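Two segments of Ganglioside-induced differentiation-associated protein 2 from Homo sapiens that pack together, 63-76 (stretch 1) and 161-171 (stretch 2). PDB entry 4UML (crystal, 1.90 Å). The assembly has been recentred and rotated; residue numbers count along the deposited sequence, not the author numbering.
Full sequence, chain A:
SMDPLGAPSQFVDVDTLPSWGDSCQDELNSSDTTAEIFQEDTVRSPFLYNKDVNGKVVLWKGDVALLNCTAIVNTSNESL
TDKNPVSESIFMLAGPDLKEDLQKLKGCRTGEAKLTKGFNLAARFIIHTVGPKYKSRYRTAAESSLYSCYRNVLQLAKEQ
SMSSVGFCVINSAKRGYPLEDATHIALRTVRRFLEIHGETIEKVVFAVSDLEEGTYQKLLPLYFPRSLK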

# COMPACT_ATOMS: atom_id res chain seq x y z
N ASP A 63 -6.42 6.11 8.61
CA ASP A 63 -5.13 5.64 9.09
C ASP A 63 -5.01 4.14 8.79
O ASP A 63 -5.77 3.35 9.32
N VAL A 64 -4.06 3.78 7.93
CA VAL A 64 -3.87 2.39 7.52
C VAL A 64 -3.75 1.43 8.71
O VAL A 64 -4.19 0.28 8.63
N ALA A 65 -3.19 1.89 9.82
CA ALA A 65 -2.99 1.06 10.98
C ALA A 65 -4.27 0.51 11.60
O ALA A 65 -4.22 -0.45 12.36
N LEU A 66 -5.41 1.09 11.25
CA LEU A 66 -6.69 0.66 11.80
C LEU A 66 -7.31 -0.48 11.03
O LEU A 66 -8.29 -1.05 11.48
N LEU A 67 -6.76 -0.81 9.88
CA LEU A 67 -7.45 -1.73 8.99
C LEU A 67 -7.23 -3.18 9.36
O LEU A 67 -6.12 -3.57 9.71
N ASN A 68 -8.28 -4.00 9.29
CA ASN A 68 -8.15 -5.44 9.50
C ASN A 68 -7.86 -6.23 8.21
O ASN A 68 -8.25 -7.37 8.08
N CYS A 69 -7.14 -5.63 7.26
CA CYS A 69 -6.62 -6.38 6.13
C CYS A 69 -5.66 -7.46 6.61
O CYS A 69 -5.11 -7.36 7.72
N THR A 70 -5.41 -8.47 5.78
CA THR A 70 -4.48 -9.54 6.12
C THR A 70 -3.11 -8.94 6.46
O THR A 70 -2.48 -9.33 7.47
N ALA A 71 -2.67 -8.00 5.62
CA ALA A 71 -1.48 -7.21 5.84
C ALA A 71 -1.74 -5.73 5.59
O ALA A 71 -2.50 -5.34 4.69
N ILE A 72 -1.11 -4.90 6.41
CA ILE A 72 -0.98 -3.48 6.13
C ILE A 72 0.48 -3.20 5.84
O ILE A 72 1.39 -3.96 6.23
N VAL A 73 0.70 -2.11 5.12
CA VAL A 73 2.00 -1.74 4.63
C VAL A 73 2.57 -0.52 5.39
O VAL A 73 1.91 0.49 5.55
N ASN A 74 3.78 -0.69 5.88
CA ASN A 74 4.56 0.33 6.54
C ASN A 74 5.61 0.78 5.54
O ASN A 74 6.11 -0.01 4.74
N THR A 75 5.83 2.09 5.50
CA THR A 75 6.85 2.68 4.66
C THR A 75 7.93 3.28 5.55
O THR A 75 7.60 3.95 6.55
N SER A 76 9.20 3.04 5.21
CA SER A 76 10.28 3.30 6.17
C SER A 76 11.60 3.69 5.50
O SER A 76 11.62 4.08 4.33
N SER A 161 -0.73 -16.20 0.48
CA SER A 161 -2.15 -16.36 0.22
C SER A 161 -3.01 -15.38 0.99
O SER A 161 -3.99 -15.77 1.61
N MET A 162 -2.68 -14.09 0.94
CA MET A 162 -3.47 -13.10 1.69
C MET A 162 -4.73 -12.72 0.95
O MET A 162 -4.71 -12.55 -0.25
N SER A 163 -5.82 -12.54 1.67
CA SER A 163 -7.06 -12.10 1.05
C SER A 163 -7.19 -10.57 0.88
O SER A 163 -7.94 -10.11 0.01
N SER A 164 -6.47 -9.78 1.68
CA SER A 164 -6.50 -8.32 1.53
C SER A 164 -5.20 -7.67 1.97
O SER A 164 -4.47 -8.19 2.84
N VAL A 165 -4.91 -6.55 1.31
CA VAL A 165 -3.73 -5.72 1.59
C VAL A 165 -4.17 -4.25 1.71
O VAL A 165 -4.90 -3.73 0.87
N GLY A 166 -3.81 -3.65 2.84
CA GLY A 166 -3.96 -2.22 3.06
C GLY A 166 -2.69 -1.47 2.74
O GLY A 166 -1.74 -1.53 3.48
N PHE A 167 -2.67 -0.79 1.61
CA PHE A 167 -1.56 0.08 1.27
C PHE A 167 -1.64 1.42 1.95
O PHE A 167 -2.69 2.05 1.98
N CYS A 168 -0.51 1.87 2.49
CA CYS A 168 -0.29 3.28 2.77
C CYS A 168 0.18 3.89 1.46
O CYS A 168 0.48 3.17 0.48
N VAL A 169 0.26 5.20 1.44
CA VAL A 169 0.92 5.87 0.34
C VAL A 169 2.40 5.60 0.56
O VAL A 169 2.97 6.08 1.54
N ILE A 170 3.03 4.77 -0.30
CA ILE A 170 4.39 4.31 -0.00
C ILE A 170 5.43 5.46 -0.09
O ILE A 170 6.43 5.43 0.61
N ASN A 171 5.18 6.42 -0.95
CA ASN A 171 6.05 7.58 -1.09
C ASN A 171 5.76 8.54 0.07
O ASN A 171 4.71 9.14 0.10

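Gly166 CA lies 4.5 Å from Ile72 CA, the shortest CA spacing in the register of the parallel strands 71-75 and 164-167, where a CB would be tight: an ideal one would lie 3.2 Å from Leu67 CD1, 3.3 Å from Ile72 CG2 and 3.4 Å from Cys69 SG. Its backbone serves both sides of the bridge with Ile72, Gly166 N donating to Ala71 O (2.8 Å) and Val73 N donating to Gly166 O (3.0 Å). Val64 (p) packs against the carbonyl of Gly166, its CG2 3.5 Å from Gly166 O. Just before strand 71-75, Thr70 (m) pairs with Ser164 (p), the first residue of the other strand, by two side-chain-to-backbone hydrogen bonds: Thr70 N donates to Ser164 OG (3.1 Å) and Ser164 N to Thr70 OG1 (3.2 Å), which ties the loop to the strand start. Thr70 CG2 also rests on Met162 CB (3.6 Å), and the extended Met162 (m, t, t) brings SD to 3.4 Å from Ala71 CB. Val73 (t) points in and is the apolar centre: CG2 meets Val165 CG1 and the obliquely placed Phe167 ring at CD1, both at 4.0 Å, while CG1 meets Cys168 SG (4.0 Å) and Ile170 CG1 (4.2 Å). Cys168 (p) turns toward stretch 1, SG lying 3.9 Å from Thr75 CB. Thr75 (t) closes the far end, OG1 donating to Ile170 O at 2.7 Å.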

# COMPACT_ATOMS: atom_id res chain seq x y z
CB ASP A 63 -5.03 5.89 10.60
CG ASP A 63 -3.66 5.62 11.18
OD1 ASP A 63 -2.83 4.88 10.58
OD2 ASP A 63 -3.39 6.19 12.27
CB VAL A 64 -2.67 2.26 6.57
CG1 VAL A 64 -1.36 2.32 7.35
CG2 VAL A 64 -2.75 0.96 5.79
CB ALA A 65 -2.16 1.80 12.03
CB LEU A 66 -7.66 1.83 11.78
CG LEU A 66 -7.22 3.02 12.66
CD1 LEU A 66 -8.18 4.18 12.48
CD2 LEU A 66 -7.17 2.57 14.10
CB LEU A 67 -7.01 -1.48 7.54
CG LEU A 67 -7.43 -0.17 6.88
CD1 LEU A 67 -6.67 -0.01 5.57
CD2 LEU A 67 -8.93 -0.13 6.67
CB ASN A 68 -9.40 -5.99 10.20
CG ASN A 68 -10.62 -5.96 9.31
OD1 ASN A 68 -10.66 -5.20 8.33
ND2 ASN A 68 -11.61 -6.81 9.61
CB CYS A 69 -5.91 -5.42 5.17
SG CYS A 69 -7.00 -4.17 4.42
CB THR A 70 -4.33 -10.57 4.98
OG1 THR A 70 -5.65 -10.92 4.50
CG2 THR A 70 -3.58 -11.85 5.47
CB ALA A 71 -0.35 -7.68 4.94
CB ILE A 72 -1.56 -2.57 7.23
CG1 ILE A 72 -0.82 -2.76 8.56
CG2 ILE A 72 -3.05 -2.78 7.39
CD1 ILE A 72 -0.69 -1.47 9.28
CB VAL A 73 1.93 -1.41 3.14
CG1 VAL A 73 3.30 -0.97 2.63
CG2 VAL A 73 1.40 -2.58 2.33
CB ASN A 74 5.22 -0.23 7.80
CG ASN A 74 6.06 0.84 8.53
OD1 ASN A 74 5.68 1.98 8.58
ND2 ASN A 74 7.22 0.45 9.01
CB THR A 75 6.27 3.66 3.63
OG1 THR A 75 7.26 3.95 2.65
CG2 THR A 75 5.74 4.96 4.26
CB SER A 76 10.44 2.08 7.06
OG SER A 76 11.10 2.37 8.27
CB SER A 161 -2.60 -17.81 0.55
OG SER A 161 -1.67 -18.75 0.04
CB MET A 162 -2.64 -11.87 1.95
CG MET A 162 -1.32 -12.16 2.62
SD MET A 162 -0.58 -10.57 3.09
CE MET A 162 0.98 -11.09 3.71
CB SER A 163 -8.25 -12.67 1.83
OG SER A 163 -8.33 -12.07 3.11
CB SER A 164 -7.67 -7.68 2.26
OG SER A 164 -7.61 -7.92 3.64
CB VAL A 165 -2.62 -5.88 0.53
CG1 VAL A 165 -1.39 -5.03 0.86
CG2 VAL A 165 -2.19 -7.34 0.41
CB PHE A 167 -1.48 0.35 -0.23
CG PHE A 167 -0.90 -0.76 -1.03
CD1 PHE A 167 0.48 -0.88 -1.18
CD2 PHE A 167 -1.72 -1.67 -1.66
CE1 PHE A 167 1.03 -1.91 -1.92
CE2 PHE A 167 -1.18 -2.69 -2.40
CZ PHE A 167 0.18 -2.82 -2.51
CB CYS A 168 0.75 3.48 3.87
SG CYS A 168 2.41 2.88 3.42
CB VAL A 169 0.56 7.37 0.35
CG1 VAL A 169 1.33 8.11 -0.74
CG2 VAL A 169 -0.95 7.53 0.11
CB ILE A 170 4.80 3.08 -0.90
CG1 ILE A 170 3.98 1.86 -0.43
CG2 ILE A 170 6.29 2.77 -0.80
CD1 ILE A 170 4.14 0.60 -1.27
CB ASN A 171 5.82 8.27 -2.44
CG ASN A 171 4.33 8.47 -2.77
OD1 ASN A 171 3.55 7.51 -2.92
ND2 ASN A 171 3.94 9.73 -2.90